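Local coordinates for protein phosphate transporter (Thermotoga maritima MSB8, PDB 6L85) that probably imports inorganic phosphate across the cell membrane in a sodium-dependent manner, and belongs to the phosphate transporter family related to human SLC20, at residues Thr332-Ala337 with Thr347-Gly352; Gly323-Phe328 with Thr355-Ala360; Phe117-Val122 with Val127-Phe132; Thr63-Ile68 with Val266-Ile271; Lys223-Lys228 with Asp233-Val238. All coordinates share one frame; numbering follows the deposited sequence.

Contact 1. Residues Thr332-Ala337 with Thr347-Gly352; sequences TTVLLA and THVVVG. With NA (sodium ion), chain Q; PO4 (phosphate ion), chain P.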
# COMPACT_ATOMS: atom_id res chain seq x y z
N THR B 332 -0.68 16.43 -6.44
CA THR B 332 -1.93 16.45 -7.18
C THR B 332 -1.71 16.79 -8.65
O THR B 332 -2.21 16.09 -9.55
CB THR B 332 -2.89 17.45 -6.55
OG1 THR B 332 -2.99 17.18 -5.15
CG2 THR B 332 -4.28 17.36 -7.22
N THR B 333 -0.97 17.87 -8.92
CA THR B 333 -0.69 18.23 -10.31
C THR B 333 -0.05 17.07 -11.05
O THR B 333 -0.45 16.73 -12.18
CB THR B 333 0.22 19.47 -10.34
OG1 THR B 333 -0.40 20.53 -9.60
CG2 THR B 333 0.45 19.93 -11.79
N VAL B 334 0.94 16.44 -10.42
CA VAL B 334 1.76 15.44 -11.11
C VAL B 334 0.95 14.16 -11.34
O VAL B 334 1.04 13.56 -12.41
CB VAL B 334 3.05 15.18 -10.30
CG1 VAL B 334 3.77 13.90 -10.78
CG2 VAL B 334 3.99 16.40 -10.39
N LEU B 335 0.12 13.77 -10.37
CA LEU B 335 -0.73 12.60 -10.51
C LEU B 335 -1.77 12.81 -11.60
O LEU B 335 -2.06 11.89 -12.38
CB LEU B 335 -1.43 12.27 -9.19
CG LEU B 335 -0.94 11.10 -8.33
CD1 LEU B 335 -1.94 10.76 -7.24
CD2 LEU B 335 -0.61 9.85 -9.16
N LEU B 336 -2.37 14.00 -11.66
CA LEU B 336 -3.37 14.21 -12.71
C LEU B 336 -2.70 14.20 -14.08
O LEU B 336 -3.22 13.58 -15.02
CB LEU B 336 -4.15 15.50 -12.45
CG LEU B 336 -5.02 15.46 -11.18
CD1 LEU B 336 -5.41 16.88 -10.70
CD2 LEU B 336 -6.26 14.57 -11.35
N ALA B 337 -1.54 14.85 -14.21
CA ALA B 337 -0.77 14.73 -15.44
C ALA B 337 -0.51 13.26 -15.80
O ALA B 337 -0.65 12.87 -16.96
CB ALA B 337 0.56 15.47 -15.30
N THR B 347 10.24 18.91 -10.97
CA THR B 347 11.06 20.03 -10.51
C THR B 347 10.36 21.37 -10.74
O THR B 347 10.21 22.18 -9.80
CB THR B 347 12.39 19.99 -11.25
OG1 THR B 347 12.91 18.64 -11.25
CG2 THR B 347 13.38 20.94 -10.63
N HIS B 348 9.91 21.62 -11.98
CA HIS B 348 9.27 22.90 -12.31
C HIS B 348 7.94 23.04 -11.61
O HIS B 348 7.56 24.16 -11.23
CB HIS B 348 9.10 23.05 -13.82
CG HIS B 348 10.38 22.92 -14.58
ND1 HIS B 348 10.43 22.69 -15.93
CD2 HIS B 348 11.67 22.95 -14.15
CE1 HIS B 348 11.69 22.59 -16.32
NE2 HIS B 348 12.46 22.74 -15.26
N VAL B 349 7.23 21.93 -11.42
CA VAL B 349 5.96 22.00 -10.69
C VAL B 349 6.22 22.36 -9.23
O VAL B 349 5.46 23.13 -8.63
CB VAL B 349 5.17 20.69 -10.81
CG1 VAL B 349 3.99 20.69 -9.84
CG2 VAL B 349 4.67 20.51 -12.26
N VAL B 350 7.28 21.82 -8.62
CA VAL B 350 7.55 22.17 -7.23
C VAL B 350 7.87 23.65 -7.14
O VAL B 350 7.37 24.36 -6.25
CB VAL B 350 8.69 21.32 -6.64
CG1 VAL B 350 8.94 21.76 -5.23
CG2 VAL B 350 8.33 19.89 -6.60
N VAL B 351 8.73 24.13 -8.04
CA VAL B 351 9.07 25.55 -8.09
C VAL B 351 7.80 26.39 -8.22
O VAL B 351 7.62 27.39 -7.51
CB VAL B 351 10.04 25.82 -9.25
CG1 VAL B 351 10.05 27.31 -9.61
CG2 VAL B 351 11.43 25.33 -8.89
N GLY B 352 6.90 25.99 -9.11
CA GLY B 352 5.63 26.70 -9.23
C GLY B 352 4.85 26.72 -7.94
O GLY B 352 4.32 27.76 -7.53
NA NA Q . 15.02 17.53 -10.94
P PO4 P . 11.62 15.99 -13.63
O1 PO4 P . 11.72 17.40 -13.06
O2 PO4 P . 11.40 15.98 -15.13
O3 PO4 P . 10.44 15.30 -12.95
O4 PO4 P . 12.91 15.23 -13.39
O HOH W 1 15.32 18.18 -8.68
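V349 reaches across from helix 346-357 with one methyl, CG1, and sets it against two neighbouring residues of helix 320-339. CG1 lies 4.0 Å from T333 CB and 4.3 Å from V334 CG2, a small apolar contact that buries only about 100 Å². The torsion explains the reach: V349 CG1 stands anti to its own backbone N (chi1 170°), while CG2 is turned back beside that N. T333 meets it with CB and the methyl CG2 because OG1 swings the other way, beside the backbone N (chi1 -55°), where it bonds to the carbonyl of S329 one helical turn earlier. A threonine that spends its hydroxyl within its own helix can thus pack as an apolar residue, and this pair is a clear example.

Two residues before V349, at the start of the same helix, T347 turns its polar end to a different task. OG1 binds a sodium ion at 2.4 Å, in a site completed by N21, D22, the V104 carbonyl and a water, and the T347 backbone N donates an almost straight bond (164°) to O1 of a phosphate ion 3.0 Å away. Around the contact, helix 129-162 lays L145 and I149 on T333 and S142 on V349, and helix 231-258 meets V334 through S253 and N257.

Contact 2. Residues Gly323-Phe328 with Thr355-Ala360; sequences GFTVDF and TGVGFA. With NA (sodium ion), chain S.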
# COMPACT_ATOMS: atom_id res chain seq x y z
N GLY B 323 4.86 24.09 3.52
CA GLY B 323 5.46 22.89 2.95
C GLY B 323 4.42 21.82 2.69
O GLY B 323 4.42 21.17 1.64
N PHE B 324 3.51 21.61 3.65
CA PHE B 324 2.33 20.78 3.46
C PHE B 324 1.57 21.15 2.18
O PHE B 324 1.24 20.27 1.37
CB PHE B 324 1.42 20.93 4.69
CG PHE B 324 0.18 20.07 4.67
CD1 PHE B 324 0.19 18.79 5.20
CD2 PHE B 324 -1.03 20.57 4.16
CE1 PHE B 324 -0.95 18.00 5.21
CE2 PHE B 324 -2.17 19.80 4.17
CZ PHE B 324 -2.13 18.50 4.70
N THR B 325 1.28 22.45 2.01
CA THR B 325 0.52 22.92 0.84
C THR B 325 1.29 22.71 -0.47
O THR B 325 0.72 22.31 -1.48
CB THR B 325 0.15 24.40 1.05
OG1 THR B 325 -0.75 24.50 2.15
CG2 THR B 325 -0.52 25.01 -0.20
N VAL B 326 2.60 22.99 -0.45
CA VAL B 326 3.43 22.85 -1.64
C VAL B 326 3.46 21.40 -2.10
O VAL B 326 3.31 21.10 -3.29
CB VAL B 326 4.86 23.36 -1.34
CG1 VAL B 326 5.88 22.83 -2.37
CG2 VAL B 326 4.87 24.88 -1.28
N ASP B 327 3.66 20.49 -1.15
CA ASP B 327 3.68 19.07 -1.48
C ASP B 327 2.34 18.60 -2.01
O ASP B 327 2.27 17.91 -3.03
CB ASP B 327 4.05 18.25 -0.25
CG ASP B 327 5.48 18.43 0.17
OD1 ASP B 327 6.31 18.88 -0.66
OD2 ASP B 327 5.79 18.10 1.34
N PHE B 328 1.25 18.92 -1.29
CA PHE B 328 -0.06 18.48 -1.75
C PHE B 328 -0.31 18.94 -3.19
O PHE B 328 -0.72 18.15 -4.04
CB PHE B 328 -1.16 19.00 -0.84
CG PHE B 328 -2.53 18.46 -1.19
CD1 PHE B 328 -3.28 19.04 -2.21
CD2 PHE B 328 -3.02 17.32 -0.56
CE1 PHE B 328 -4.53 18.52 -2.56
CE2 PHE B 328 -4.25 16.81 -0.89
CZ PHE B 328 -5.01 17.40 -1.90
N THR B 355 6.33 29.17 -5.50
CA THR B 355 6.04 30.57 -5.82
C THR B 355 4.57 30.89 -5.54
O THR B 355 4.24 32.02 -5.19
CB THR B 355 6.40 30.91 -7.28
OG1 THR B 355 5.40 30.43 -8.17
CG2 THR B 355 7.73 30.32 -7.67
N GLY B 356 3.70 29.89 -5.65
CA GLY B 356 2.29 30.12 -5.37
C GLY B 356 1.97 30.30 -3.89
O GLY B 356 1.01 30.99 -3.54
N VAL B 357 2.73 29.64 -3.00
CA VAL B 357 2.47 29.88 -1.58
C VAL B 357 3.20 31.09 -1.04
O VAL B 357 2.99 31.46 0.13
CB VAL B 357 2.88 28.76 -0.60
CG1 VAL B 357 1.95 27.58 -0.72
CG2 VAL B 357 4.36 28.40 -0.76
N GLY B 358 4.05 31.71 -1.83
CA GLY B 358 4.83 32.80 -1.27
C GLY B 358 6.28 32.36 -1.20
O GLY B 358 6.60 31.21 -0.88
N PHE B 359 7.17 33.29 -1.51
CA PHE B 359 8.60 33.06 -1.44
C PHE B 359 9.19 34.12 -0.53
O PHE B 359 9.08 35.32 -0.82
CB PHE B 359 9.23 33.10 -2.85
CG PHE B 359 8.86 34.33 -3.65
CD1 PHE B 359 7.71 34.35 -4.43
CD2 PHE B 359 9.67 35.46 -3.63
CE1 PHE B 359 7.37 35.48 -5.17
CE2 PHE B 359 9.33 36.60 -4.36
CZ PHE B 359 8.18 36.61 -5.14
N ALA B 360 9.78 33.69 0.60
CA ALA B 360 10.56 34.64 1.38
C ALA B 360 11.60 35.32 0.49
O ALA B 360 11.65 36.55 0.40
CB ALA B 360 11.19 33.97 2.61
NA NA S . 6.80 17.54 3.22
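T325 and V357 meet through methyl groups that their first torsions turn outward. In T325 (chi1 -66°) the hydroxyl lies beside the backbone N, bonded to the S321 carbonyl, and CG2 is left to face V357. In V357 (chi1 -72°) CG2 takes the crowded position between the backbone N and the carbonyl carbon, and the two methyls fork towards neighbouring residues. The motif is an antiparallel helical hairpin, in which the early turns of helix 320-339 pack against the last part of helix 346-357.

The valine's branches lean on different neighbours: V357 CG1 touches T325 CG2 at 3.6 Å, and V357 CG2 touches V326 CG2 at 3.6 Å, with V357 CG1 slightly further off. The side chains of V326 and V357 stand roughly at right angles, whereas T325 and V357 run past one another in opposing directions. G358, with a positive phi of 112°, carries the chain out of the helix, and R322 NE bonds to the V357 carbonyl.

D327, beside V326 in sequence, looks instead to a sodium site shared with T29, S247 and the Q243 carbonyl. Its carboxylate engages the ion by one oxygen: OD2 is 2.2 Å from the sodium, and OD1 stays 4.1 Å away.

Contact 3. Residues Phe117-Val122 with Val127-Phe132; sequences FGLVAV and VNWKTF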
# COMPACT_ATOMS: atom_id res chain seq x y z
N PHE B 117 17.33 11.91 -31.49
CA PHE B 117 17.39 10.69 -32.29
C PHE B 117 16.46 10.77 -33.49
O PHE B 117 16.86 10.48 -34.62
CB PHE B 117 17.04 9.46 -31.44
CG PHE B 117 16.32 8.40 -32.23
CD1 PHE B 117 16.98 7.69 -33.22
CD2 PHE B 117 14.97 8.16 -32.01
CE1 PHE B 117 16.32 6.74 -33.97
CE2 PHE B 117 14.30 7.20 -32.76
CZ PHE B 117 14.98 6.49 -33.74
N GLY B 118 15.20 11.13 -33.26
CA GLY B 118 14.23 11.15 -34.35
C GLY B 118 14.62 12.09 -35.48
O GLY B 118 14.41 11.79 -36.65
N LEU B 119 15.21 13.25 -35.13
CA LEU B 119 15.61 14.23 -36.13
C LEU B 119 16.80 13.73 -36.95
O LEU B 119 16.85 13.92 -38.16
CB LEU B 119 15.95 15.57 -35.47
CG LEU B 119 14.73 16.22 -34.82
CD1 LEU B 119 15.16 17.27 -33.80
CD2 LEU B 119 13.77 16.79 -35.87
N VAL B 120 17.77 13.09 -36.30
CA VAL B 120 18.92 12.61 -37.06
C VAL B 120 18.57 11.39 -37.90
O VAL B 120 19.15 11.18 -38.97
CB VAL B 120 20.10 12.34 -36.11
CG1 VAL B 120 21.08 11.34 -36.73
CG2 VAL B 120 20.81 13.61 -35.87
N ALA B 121 17.62 10.58 -37.45
CA ALA B 121 17.33 9.35 -38.18
C ALA B 121 16.42 9.62 -39.37
O ALA B 121 16.61 9.04 -40.44
CB ALA B 121 16.70 8.31 -37.25
N VAL B 122 15.44 10.50 -39.21
CA VAL B 122 14.43 10.70 -40.24
C VAL B 122 14.21 12.16 -40.60
O VAL B 122 13.71 12.46 -41.70
CB VAL B 122 13.11 10.04 -39.78
CG1 VAL B 122 11.92 10.41 -40.64
CG2 VAL B 122 13.26 8.54 -39.77
N VAL B 127 9.75 13.24 -35.89
CA VAL B 127 9.21 13.70 -34.62
C VAL B 127 7.69 13.74 -34.73
O VAL B 127 7.15 14.27 -35.69
CB VAL B 127 9.78 15.08 -34.24
CG1 VAL B 127 8.96 15.70 -33.11
CG2 VAL B 127 11.25 14.94 -33.85
N ASN B 128 7.01 13.18 -33.72
CA ASN B 128 5.55 13.18 -33.63
C ASN B 128 5.10 14.56 -33.12
O ASN B 128 4.80 14.76 -31.94
CB ASN B 128 5.11 12.04 -32.71
CG ASN B 128 3.60 11.93 -32.56
OD1 ASN B 128 2.84 12.84 -32.91
ND2 ASN B 128 3.14 10.80 -32.00
N TRP B 129 5.01 15.52 -34.06
CA TRP B 129 4.79 16.93 -33.70
C TRP B 129 3.43 17.16 -33.05
O TRP B 129 3.32 18.00 -32.14
CB TRP B 129 4.96 17.84 -34.93
CG TRP B 129 6.38 17.86 -35.45
CD1 TRP B 129 6.84 17.28 -36.61
CD2 TRP B 129 7.52 18.48 -34.83
NE1 TRP B 129 8.20 17.50 -36.73
CE2 TRP B 129 8.64 18.23 -35.65
CE3 TRP B 129 7.70 19.21 -33.65
CZ2 TRP B 129 9.92 18.69 -35.34
CZ3 TRP B 129 8.97 19.66 -33.33
CH2 TRP B 129 10.07 19.41 -34.18
N LYS B 130 2.39 16.45 -33.47
CA LYS B 130 1.08 16.63 -32.85
C LYS B 130 1.14 16.41 -31.34
O LYS B 130 0.72 17.26 -30.55
CB LYS B 130 0.06 15.69 -33.50
CG LYS B 130 -1.19 15.42 -32.68
CD LYS B 130 -2.26 16.46 -32.92
CE LYS B 130 -3.65 15.94 -32.61
NZ LYS B 130 -4.71 16.89 -33.08
N THR B 131 1.69 15.25 -30.92
CA THR B 131 1.75 14.94 -29.50
C THR B 131 2.82 15.76 -28.79
O THR B 131 2.58 16.28 -27.69
CB THR B 131 2.00 13.44 -29.31
OG1 THR B 131 0.86 12.72 -29.78
CG2 THR B 131 2.22 13.11 -27.83
N PHE B 132 4.00 15.89 -29.41
CA PHE B 132 5.06 16.68 -28.81
C PHE B 132 4.57 18.09 -28.48
O PHE B 132 5.00 18.68 -27.48
CB PHE B 132 6.27 16.72 -29.75
CG PHE B 132 7.38 17.59 -29.25
CD1 PHE B 132 8.11 17.23 -28.13
CD2 PHE B 132 7.67 18.78 -29.88
CE1 PHE B 132 9.13 18.03 -27.66
CE2 PHE B 132 8.69 19.59 -29.41
CZ PHE B 132 9.42 19.22 -28.29
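Between L119, near the end of helix 106-121, and V127, in an extended conformation (phi -112°, psi 132°), the chain reverses within a short loop before helix 129-162 starts, which brings the two residues side by side. V127 CG2 rests against the CG-CD2 branch of L119: L119 CD2 lies 3.7 Å from V127 CG2, and L119 CG is almost as close at 3.8 Å. G118 adds to the fit: a side chain on it would point at V127, whose CG2 lies close to where the first carbon would be.

V127 works in two directions. Its CG1, anti to the backbone N (chi1 166°), sits 3.5 Å above the plane of the W129 ring, over the centre of one face, while CG2 serves L119. The indole also approaches L119 CD2, with CZ2 4.3 Å off. Its NE1 bonds to the I124 carbonyl in the connecting loop, which fixes the turn of the ring. L119 and W129 both reach the surface, whereas V127 is buried, with M115 of helix 106-121 against it.

N128, the centre of an inverse gamma turn, precedes the new helix as its N-cap: OD1 accepts a weak bond from T131 N at 3.3 Å. This is a helix-loop-helix reversal whose second helix starts with an asparagine N-cap, a residue well known at that position.

Contact 4. Residues Thr63-Ile68 with Val266-Ile271; sequences TIVKGI and VAAVMI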
# COMPACT_ATOMS: atom_id res chain seq x y z
N THR B 63 3.49 7.13 -23.46
CA THR B 63 3.72 8.37 -24.21
C THR B 63 5.18 8.52 -24.59
O THR B 63 5.50 8.91 -25.72
CB THR B 63 3.26 9.57 -23.39
OG1 THR B 63 1.89 9.37 -23.02
CG2 THR B 63 3.40 10.87 -24.21
N ILE B 64 6.09 8.20 -23.68
CA ILE B 64 7.50 8.23 -24.05
C ILE B 64 7.77 7.27 -25.21
O ILE B 64 8.59 7.56 -26.09
CB ILE B 64 8.40 7.92 -22.83
CG1 ILE B 64 8.22 9.00 -21.76
CG2 ILE B 64 9.87 7.79 -23.23
CD1 ILE B 64 8.56 10.41 -22.21
N VAL B 65 7.09 6.12 -25.23
CA VAL B 65 7.38 5.15 -26.29
C VAL B 65 6.90 5.67 -27.66
O VAL B 65 7.62 5.56 -28.66
CB VAL B 65 6.81 3.77 -25.95
CG1 VAL B 65 6.81 2.87 -27.18
CG2 VAL B 65 7.65 3.10 -24.84
N LYS B 66 5.70 6.26 -27.74
CA LYS B 66 5.27 6.68 -29.08
C LYS B 66 4.75 8.11 -29.19
O LYS B 66 4.04 8.43 -30.15
CB LYS B 66 4.22 5.71 -29.62
CG LYS B 66 2.98 5.56 -28.77
CD LYS B 66 1.96 4.67 -29.49
CE LYS B 66 2.66 3.54 -30.25
NZ LYS B 66 1.80 2.97 -31.33
N GLY B 67 5.12 9.01 -28.28
CA GLY B 67 4.58 10.36 -28.35
C GLY B 67 5.58 11.42 -28.78
O GLY B 67 5.21 12.57 -29.03
N ILE B 68 6.85 11.03 -28.89
CA ILE B 68 7.92 11.95 -29.29
C ILE B 68 8.45 11.61 -30.67
O ILE B 68 8.48 12.45 -31.56
CB ILE B 68 9.06 11.95 -28.24
CG1 ILE B 68 8.50 11.91 -26.83
CG2 ILE B 68 9.99 13.16 -28.46
CD1 ILE B 68 9.56 11.62 -25.80
N VAL B 266 13.52 1.78 -22.37
CA VAL B 266 13.79 0.35 -22.18
C VAL B 266 12.66 -0.49 -22.77
O VAL B 266 12.91 -1.50 -23.43
CB VAL B 266 14.01 0.03 -20.68
CG1 VAL B 266 14.09 -1.52 -20.47
CG2 VAL B 266 15.26 0.71 -20.15
N ALA B 267 11.41 -0.10 -22.50
CA ALA B 267 10.28 -0.83 -23.08
C ALA B 267 10.34 -0.84 -24.61
O ALA B 267 10.00 -1.84 -25.25
CB ALA B 267 8.95 -0.21 -22.64
N ALA B 268 10.74 0.28 -25.22
CA ALA B 268 10.81 0.30 -26.67
C ALA B 268 11.83 -0.71 -27.16
O ALA B 268 11.58 -1.44 -28.14
CB ALA B 268 11.13 1.71 -27.17
N VAL B 269 12.97 -0.81 -26.47
CA VAL B 269 13.97 -1.81 -26.85
C VAL B 269 13.43 -3.23 -26.67
O VAL B 269 13.60 -4.10 -27.54
CB VAL B 269 15.27 -1.61 -26.06
CG1 VAL B 269 16.25 -2.71 -26.39
CG2 VAL B 269 15.87 -0.22 -26.38
N MET B 270 12.77 -3.49 -25.53
CA MET B 270 12.19 -4.81 -25.29
C MET B 270 11.12 -5.15 -26.34
O MET B 270 11.05 -6.29 -26.81
CB MET B 270 11.58 -4.89 -23.89
CG MET B 270 12.64 -4.72 -22.78
SD MET B 270 11.88 -4.70 -21.14
CE MET B 270 11.18 -6.36 -21.15
N ILE B 271 10.27 -4.19 -26.69
CA ILE B 271 9.21 -4.45 -27.64
C ILE B 271 9.79 -4.76 -29.00
O ILE B 271 9.32 -5.67 -29.69
CB ILE B 271 8.22 -3.27 -27.69
CG1 ILE B 271 7.40 -3.20 -26.41
CG2 ILE B 271 7.26 -3.43 -28.84
CD1 ILE B 271 6.71 -1.85 -26.21
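V65 carries the contact from the side of helix 58-66, with A268 and A267 of helix 260-275 opposite it; the three supply most of the 112 Å² that is buried. The helices come close because the residues facing the valine are so small: the CA atoms of V65 and A268 are 6.0 Å apart. Close helix approach over alanine is a general device of membrane proteins, and a single branched side chain here fills the shallow surface that two alanines offer.

The methyls of V65 divide the work. CG2, turned beside the backbone N and anti to the carbonyl carbon, lies 4.2 Å from A267 CB and the same distance from the backbone N of A268. It is also 4.4 Å from A268 CB, so it sits over the step from one alanine to the next. CG1, anti to the backbone N (chi1 166°), meets the same A268 CB from its other branch at 4.5 Å. On that side I271, one turn further along, brings CD1 to 4.8 Å from V65 CG1, a looser approach at the edge of the patch. No hydrogen bond links the two segments, and the contact is van der Waals packing of the valine on the alanines and their backbone.

The polar end of K66, next to V65, goes to the loop carbonyls of P279 and K280. I64 packs on A260 and P265 of helix 260-275 and on V111 of helix 106-121, while helix 76-99 covers V266 and V269 through L87, M80, A83 and L84.

Contact 5. Residues Lys223-Lys228 with Asp233-Val238; sequences KLINEK and DAVENV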
# COMPACT_ATOMS: atom_id res chain seq x y z
N LYS B 223 -4.62 13.84 19.07
CA LYS B 223 -3.52 13.61 20.00
C LYS B 223 -2.45 14.69 19.87
O LYS B 223 -2.08 15.34 20.86
CB LYS B 223 -2.92 12.22 19.76
CG LYS B 223 -2.01 11.75 20.85
CD LYS B 223 -2.71 10.72 21.72
CE LYS B 223 -2.15 10.74 23.12
NZ LYS B 223 -3.11 10.07 24.04
N LEU B 224 -1.94 14.90 18.65
CA LEU B 224 -0.78 15.78 18.45
C LEU B 224 -1.06 17.22 18.88
O LEU B 224 -0.18 17.91 19.40
CB LEU B 224 -0.39 15.76 16.98
CG LEU B 224 1.07 16.00 16.59
CD1 LEU B 224 1.98 15.47 17.67
CD2 LEU B 224 1.33 15.30 15.27
N ILE B 225 -2.28 17.69 18.64
CA ILE B 225 -2.63 19.08 18.87
C ILE B 225 -2.55 19.45 20.35
O ILE B 225 -2.53 20.64 20.67
CB ILE B 225 -4.03 19.33 18.28
CG1 ILE B 225 -4.21 20.78 17.87
CG2 ILE B 225 -5.11 18.88 19.25
CD1 ILE B 225 -3.13 21.29 16.95
N ASN B 226 -2.46 18.45 21.23
CA ASN B 226 -2.37 18.64 22.68
C ASN B 226 -0.95 18.75 23.19
O ASN B 226 -0.76 18.91 24.40
CB ASN B 226 -3.06 17.48 23.41
CG ASN B 226 -4.56 17.43 23.18
OD1 ASN B 226 -5.19 18.45 22.87
ND2 ASN B 226 -5.14 16.23 23.33
N GLU B 227 0.07 18.64 22.33
CA GLU B 227 1.45 18.66 22.81
C GLU B 227 1.98 20.07 23.05
O GLU B 227 2.97 20.23 23.78
CB GLU B 227 2.37 17.93 21.83
CG GLU B 227 2.07 16.46 21.67
CD GLU B 227 3.31 15.64 21.36
OE1 GLU B 227 4.37 15.88 21.99
OE2 GLU B 227 3.23 14.75 20.48
N LYS B 228 1.38 21.09 22.44
CA LYS B 228 1.81 22.46 22.62
C LYS B 228 0.66 23.29 23.16
O LYS B 228 -0.50 23.06 22.80
CB LYS B 228 2.33 23.06 21.31
CG LYS B 228 3.33 22.18 20.57
CD LYS B 228 4.72 22.28 21.20
CE LYS B 228 5.80 21.80 20.23
NZ LYS B 228 7.13 21.69 20.92
N ASP B 233 1.82 27.51 17.67
CA ASP B 233 2.88 26.52 17.81
C ASP B 233 2.31 25.10 17.68
O ASP B 233 2.93 24.23 17.05
CB ASP B 233 3.59 26.72 19.15
CG ASP B 233 4.79 25.83 19.31
OD1 ASP B 233 5.50 25.58 18.30
OD2 ASP B 233 5.04 25.37 20.44
N ALA B 234 1.11 24.86 18.23
CA ALA B 234 0.49 23.54 18.15
C ALA B 234 0.06 23.21 16.73
O ALA B 234 0.27 22.09 16.25
CB ALA B 234 -0.70 23.47 19.11
N VAL B 235 -0.54 24.18 16.03
CA VAL B 235 -0.97 23.95 14.66
C VAL B 235 0.22 23.69 13.76
O VAL B 235 0.20 22.78 12.92
CB VAL B 235 -1.83 25.12 14.16
CG1 VAL B 235 -2.06 25.02 12.65
CG2 VAL B 235 -3.16 25.15 14.93
N GLU B 236 1.29 24.47 13.91
CA GLU B 236 2.46 24.23 13.08
C GLU B 236 3.12 22.91 13.42
O GLU B 236 3.69 22.27 12.53
CB GLU B 236 3.47 25.37 13.20
CG GLU B 236 2.99 26.61 12.44
CD GLU B 236 2.96 26.42 10.91
OE1 GLU B 236 3.93 25.86 10.36
OE2 GLU B 236 1.97 26.85 10.27
N ASN B 237 3.03 22.47 14.68
CA ASN B 237 3.58 21.17 15.05
C ASN B 237 2.81 20.04 14.35
O ASN B 237 3.41 19.08 13.84
CB ASN B 237 3.52 21.04 16.56
CG ASN B 237 4.21 19.81 17.06
OD1 ASN B 237 5.42 19.64 16.85
ND2 ASN B 237 3.45 18.91 17.69
N VAL B 238 1.49 20.17 14.29
CA VAL B 238 0.67 19.19 13.59
C VAL B 238 0.98 19.20 12.09
O VAL B 238 1.14 18.14 11.46
CB VAL B 238 -0.82 19.45 13.88
CG1 VAL B 238 -1.68 18.63 12.98
CG2 VAL B 238 -1.11 19.09 15.32
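I225 and V238 form the apolar centre, where I225 CD1 presses on V238 CG2 at 3.4 Å. The isoleucine arm crosses the valine at a slant: CG1 stands anti to the backbone N, and a bend at chi2 (53°) then turns CD1 towards the helix, where it also meets A234 CB at 3.9 Å and, at greater distance, V235. L224 joins from the preceding position, its CB 3.8 Å from V238 CG2. The small A234 lets the chain following helix 199-224 come close, its methyl lying against the carbonyl oxygens of I225 and K228. A type I turn from L224 to E227 bends the chain back to make this possible.

Outward, the contact becomes mixed. L224 CD1 lies 3.7 Å from N237 ND2, the leucine and the amide side chain crossing almost at right angles. K228 then drapes its methylenes over the first turn of the segment: CB is 3.8 Å from A234 CB, and the chain, bent at chi2 (-78°), brings CD to 3.2 Å from D233 OD2. The ammonium remains beyond salt-bridge range, with K228 NZ 4.3 Å from D233 OD2, so the attraction is probably diffuse. A serine in its place, which lacks the methylenes lying along D233 and N237, would probably leave that flank bare and the D233 carboxylate without its nearby positive charge.

Helix 167-194 flanks the contact, bringing K168 and S171 to I225 and I175 to V238, and K168 NZ bonds to the K228 carbonyl. On another side, V161 and F162 of helix 129-162 pack on V235.

Overall arrangement
From the N terminus, contact 4 opens first, at 63-68, and closes only at 266-271, tying helix 58-66 to helix 260-275. Inside that long loop nest two local ones, their centres about 54 Å apart: contact 3 joins helix 106-121 to the start of helix 129-162, and contact 5 the end of helix 199-224 to helix 231-258. Contacts 3 and 4 touch, since N128 N lies 2.7 Å from I68 O, probably as a hydrogen bond. The chain then enters contact 2 at 323-328, runs through contact 1, nested within it, and closes at 355-360, both contacts joining helix 320-339 to helix 346-357. No loops cross.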